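Local coordinates for receptor-type adenylate cyclase GRESAG 4.3 (Trypanosoma brucei, PDB 1FX4), which converts ATP to 3',5'-cyclic AMP and diphosphate through its magnesium-dependent catalytic domain, at residues Q76-L81 / V134-H139. Numbering follows the deposited sequence.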
ATOM      1  N   GLN A  76       5.147   1.730  24.193  1.00 23.33           N
ATOM      2  CA  GLN A  76       6.595   1.851  24.361  1.00 23.36           C
ATOM      3  C   GLN A  76       7.257   1.873  22.990  1.00 21.86           C
ATOM      4  O   GLN A  76       8.179   2.652  22.747  1.00 20.82           O
ATOM      5  CB  GLN A  76       7.169   0.655  25.116  1.00 25.37           C
ATOM      6  CG  GLN A  76       6.864   0.599  26.590  1.00 29.76           C
ATOM      7  CD  GLN A  76       7.451  -0.658  27.211  1.00 31.82           C
ATOM      8  OE1 GLN A  76       6.966  -1.766  26.973  1.00 33.80           O
ATOM      9  NE2 GLN A  76       8.531  -0.499  27.960  1.00 33.76           N
ATOM     10  N   LEU A  77       6.799   0.990  22.105  1.00 20.50           N
ATOM     11  CA  LEU A  77       7.359   0.920  20.769  1.00 20.20           C
ATOM     12  C   LEU A  77       7.190   2.272  20.062  1.00 19.68           C
ATOM     13  O   LEU A  77       8.141   2.790  19.487  1.00 19.90           O
ATOM     14  CB  LEU A  77       6.709  -0.199  19.951  1.00 19.14           C
ATOM     15  CG  LEU A  77       7.267  -0.444  18.533  1.00 19.18           C
ATOM     16  CD1 LEU A  77       6.939  -1.860  18.060  1.00 19.45           C
ATOM     17  CD2 LEU A  77       6.702   0.582  17.541  1.00 19.96           C
ATOM     18  N   ALA A  78       5.987   2.832  20.120  1.00 20.04           N
ATOM     19  CA  ALA A  78       5.713   4.116  19.468  1.00 20.59           C
ATOM     20  C   ALA A  78       6.579   5.244  20.033  1.00 21.48           C
ATOM     21  O   ALA A  78       7.080   6.091  19.292  1.00 19.91           O
ATOM     22  CB  ALA A  78       4.241   4.464  19.593  1.00 20.14           C
ATOM     23  N   GLN A  79       6.753   5.254  21.350  1.00 21.97           N
ATOM     24  CA  GLN A  79       7.558   6.280  21.984  1.00 23.20           C
ATOM     25  C   GLN A  79       9.013   6.130  21.583  1.00 22.94           C
ATOM     26  O   GLN A  79       9.673   7.105  21.236  1.00 22.34           O
ATOM     27  CB  GLN A  79       7.411   6.209  23.504  1.00 24.84           C
ATOM     28  CG  GLN A  79       8.336   7.159  24.237  1.00 28.63           C
ATOM     29  CD  GLN A  79       7.854   7.422  25.639  1.00 30.84           C
ATOM     30  OE1 GLN A  79       8.526   7.077  26.613  1.00 34.23           O
ATOM     31  NE2 GLN A  79       6.670   8.017  25.754  1.00 30.40           N
ATOM     32  N   GLU A  80       9.510   4.897  21.602  1.00 23.28           N
ATOM     33  CA  GLU A  80      10.895   4.657  21.240  1.00 24.27           C
ATOM     34  C   GLU A  80      11.107   4.927  19.755  1.00 22.04           C
ATOM     35  O   GLU A  80      12.182   5.353  19.343  1.00 20.51           O
ATOM     36  CB  GLU A  80      11.319   3.234  21.596  1.00 27.58           C
ATOM     37  CG  GLU A  80      12.814   3.107  21.816  1.00 34.35           C
ATOM     38  CD  GLU A  80      13.340   4.089  22.871  1.00 37.05           C
ATOM     39  OE1 GLU A  80      14.472   4.594  22.687  1.00 39.18           O
ATOM     40  OE2 GLU A  80      12.621   4.361  23.869  1.00 38.98           O
ATOM     41  N   LEU A  81      10.067   4.705  18.959  1.00 20.77           N
ATOM     42  CA  LEU A  81      10.177   4.978  17.532  1.00 19.44           C
ATOM     43  C   LEU A  81      10.515   6.461  17.348  1.00 18.31           C
ATOM     44  O   LEU A  81      11.496   6.788  16.702  1.00 17.53           O
ATOM     45  CB  LEU A  81       8.874   4.610  16.813  1.00 19.83           C
ATOM     46  CG  LEU A  81       8.868   4.689  15.277  1.00 19.45           C
ATOM     47  CD1 LEU A  81       7.672   3.907  14.756  1.00 18.76           C
ATOM     48  CD2 LEU A  81       8.809   6.122  14.778  1.00 21.14           C
ATOM     49  N   VAL A 134       7.633  10.308  11.262  1.00 18.08           N
ATOM     50  CA  VAL A 134       6.670   9.220  11.235  1.00 18.11           C
ATOM     51  C   VAL A 134       5.426   9.535  12.045  1.00 18.80           C
ATOM     52  O   VAL A 134       5.519   9.962  13.188  1.00 19.70           O
ATOM     53  CB  VAL A 134       7.333   7.901  11.772  1.00 18.29           C
ATOM     54  CG1 VAL A 134       6.367   6.724  11.685  1.00 17.89           C
ATOM     55  CG2 VAL A 134       8.584   7.592  10.960  1.00 17.57           C
ATOM     56  N   ARG A 135       4.257   9.380  11.434  1.00 19.73           N
ATOM     57  CA  ARG A 135       3.008   9.595  12.148  1.00 20.12           C
ATOM     58  C   ARG A 135       2.606   8.227  12.657  1.00 19.20           C
ATOM     59  O   ARG A 135       2.813   7.214  11.980  1.00 18.54           O
ATOM     60  CB  ARG A 135       1.923  10.186  11.244  1.00 23.16           C
ATOM     61  CG  ARG A 135       1.437   9.282  10.169  1.00 25.40           C
ATOM     62  CD  ARG A 135       0.254   9.924   9.420  1.00 30.26           C
ATOM     63  NE  ARG A 135       0.686  10.991   8.547  1.00 33.22           N
ATOM     64  CZ  ARG A 135       0.670  10.920   7.219  1.00 36.33           C
ATOM     65  NH1 ARG A 135       0.230   9.827   6.598  1.00 36.30           N
ATOM     66  NH2 ARG A 135       1.103  11.946   6.513  1.00 37.10           N
ATOM     67  N   VAL A 136       2.055   8.191  13.863  1.00 17.96           N
ATOM     68  CA  VAL A 136       1.683   6.931  14.480  1.00 18.45           C
ATOM     69  C   VAL A 136       0.315   7.007  15.111  1.00 18.29           C
ATOM     70  O   VAL A 136      -0.006   7.968  15.806  1.00 19.40           O
ATOM     71  CB  VAL A 136       2.719   6.528  15.580  1.00 17.73           C
ATOM     72  CG1 VAL A 136       2.335   5.196  16.214  1.00 17.47           C
ATOM     73  CG2 VAL A 136       4.129   6.471  14.980  1.00 17.92           C
ATOM     74  N   GLY A 137      -0.485   5.979  14.867  1.00 18.12           N
ATOM     75  CA  GLY A 137      -1.813   5.911  15.440  1.00 18.92           C
ATOM     76  C   GLY A 137      -1.896   4.579  16.153  1.00 18.67           C
ATOM     77  O   GLY A 137      -1.432   3.578  15.620  1.00 18.68           O
ATOM     78  N   ILE A 138      -2.518   4.569  17.330  1.00 19.05           N
ATOM     79  CA  ILE A 138      -2.640   3.350  18.132  1.00 20.26           C
ATOM     80  C   ILE A 138      -4.071   3.170  18.624  1.00 20.64           C
ATOM     81  O   ILE A 138      -4.688   4.116  19.121  1.00 19.79           O
ATOM     82  CB  ILE A 138      -1.736   3.420  19.388  1.00 19.55           C
ATOM     83  CG1 ILE A 138      -0.279   3.711  18.995  1.00 20.49           C
ATOM     84  CG2 ILE A 138      -1.852   2.125  20.209  1.00 19.77           C
ATOM     85  CD1 ILE A 138       0.629   3.998  20.212  1.00 20.29           C
ATOM     86  N   HIS A 139      -4.585   1.949  18.504  1.00 21.42           N
ATOM     87  CA  HIS A 139      -5.934   1.648  18.965  1.00 22.62           C
ATOM     88  C   HIS A 139      -5.984   0.228  19.477  1.00 23.57           C
ATOM     89  O   HIS A 139      -5.269  -0.637  18.963  1.00 23.87           O
ATOM     90  CB  HIS A 139      -6.965   1.809  17.847  1.00 22.91           C
ATOM     91  CG  HIS A 139      -8.367   1.531  18.298  1.00 23.68           C
ATOM     92  ND1 HIS A 139      -9.184   0.604  17.680  1.00 25.29           N
ATOM     93  CD2 HIS A 139      -9.081   2.032  19.334  1.00 22.90           C
ATOM     94  CE1 HIS A 139     -10.339   0.549  18.321  1.00 24.65           C
ATOM     95  NE2 HIS A 139     -10.304   1.405  19.324  1.00 25.64           N
TER
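Between helix segment 76-81 and strand segment 134-139 the packing is wholly apolar. The two run nearly antiparallel, at 169°, with their axes 9.9 Å apart. A78 and L81, one turn apart, face the strand. V134, V136 and I138 answer from alternate strand positions, while R135 points away. A78 has just a methyl group, so the backbones come near here: A78 CA lies 7.0 Å from V136 CA. A78 CB meets I138 CD1 at 3.7 Å and V136 CG1 at 3.9 Å. In I138, CD1 is anti to CA (chi2 172°), which carries it out to the helix. CG of L81 is anti to its backbone N (chi1 -173°), and L81 CD2 reaches V134 CB at 3.8 Å. The two side chains cross at about a right angle. L81 CD1 faces V136 CG2 more loosely. This is helix-on-sheet packing in the class III cyclase catalytic domain, with helix 71-87 lying on a central strand of the seven-stranded mixed sheet. Strand 134-141 runs beside strand 13-20, which carries the magnesium ligand D19. The V134 side chain is about 9 Å from the bound magnesium. For polar contacts, the carbonyl of V134 accepts a hydrogen bond from NE2 of Q82, the next residue of helix 71-87.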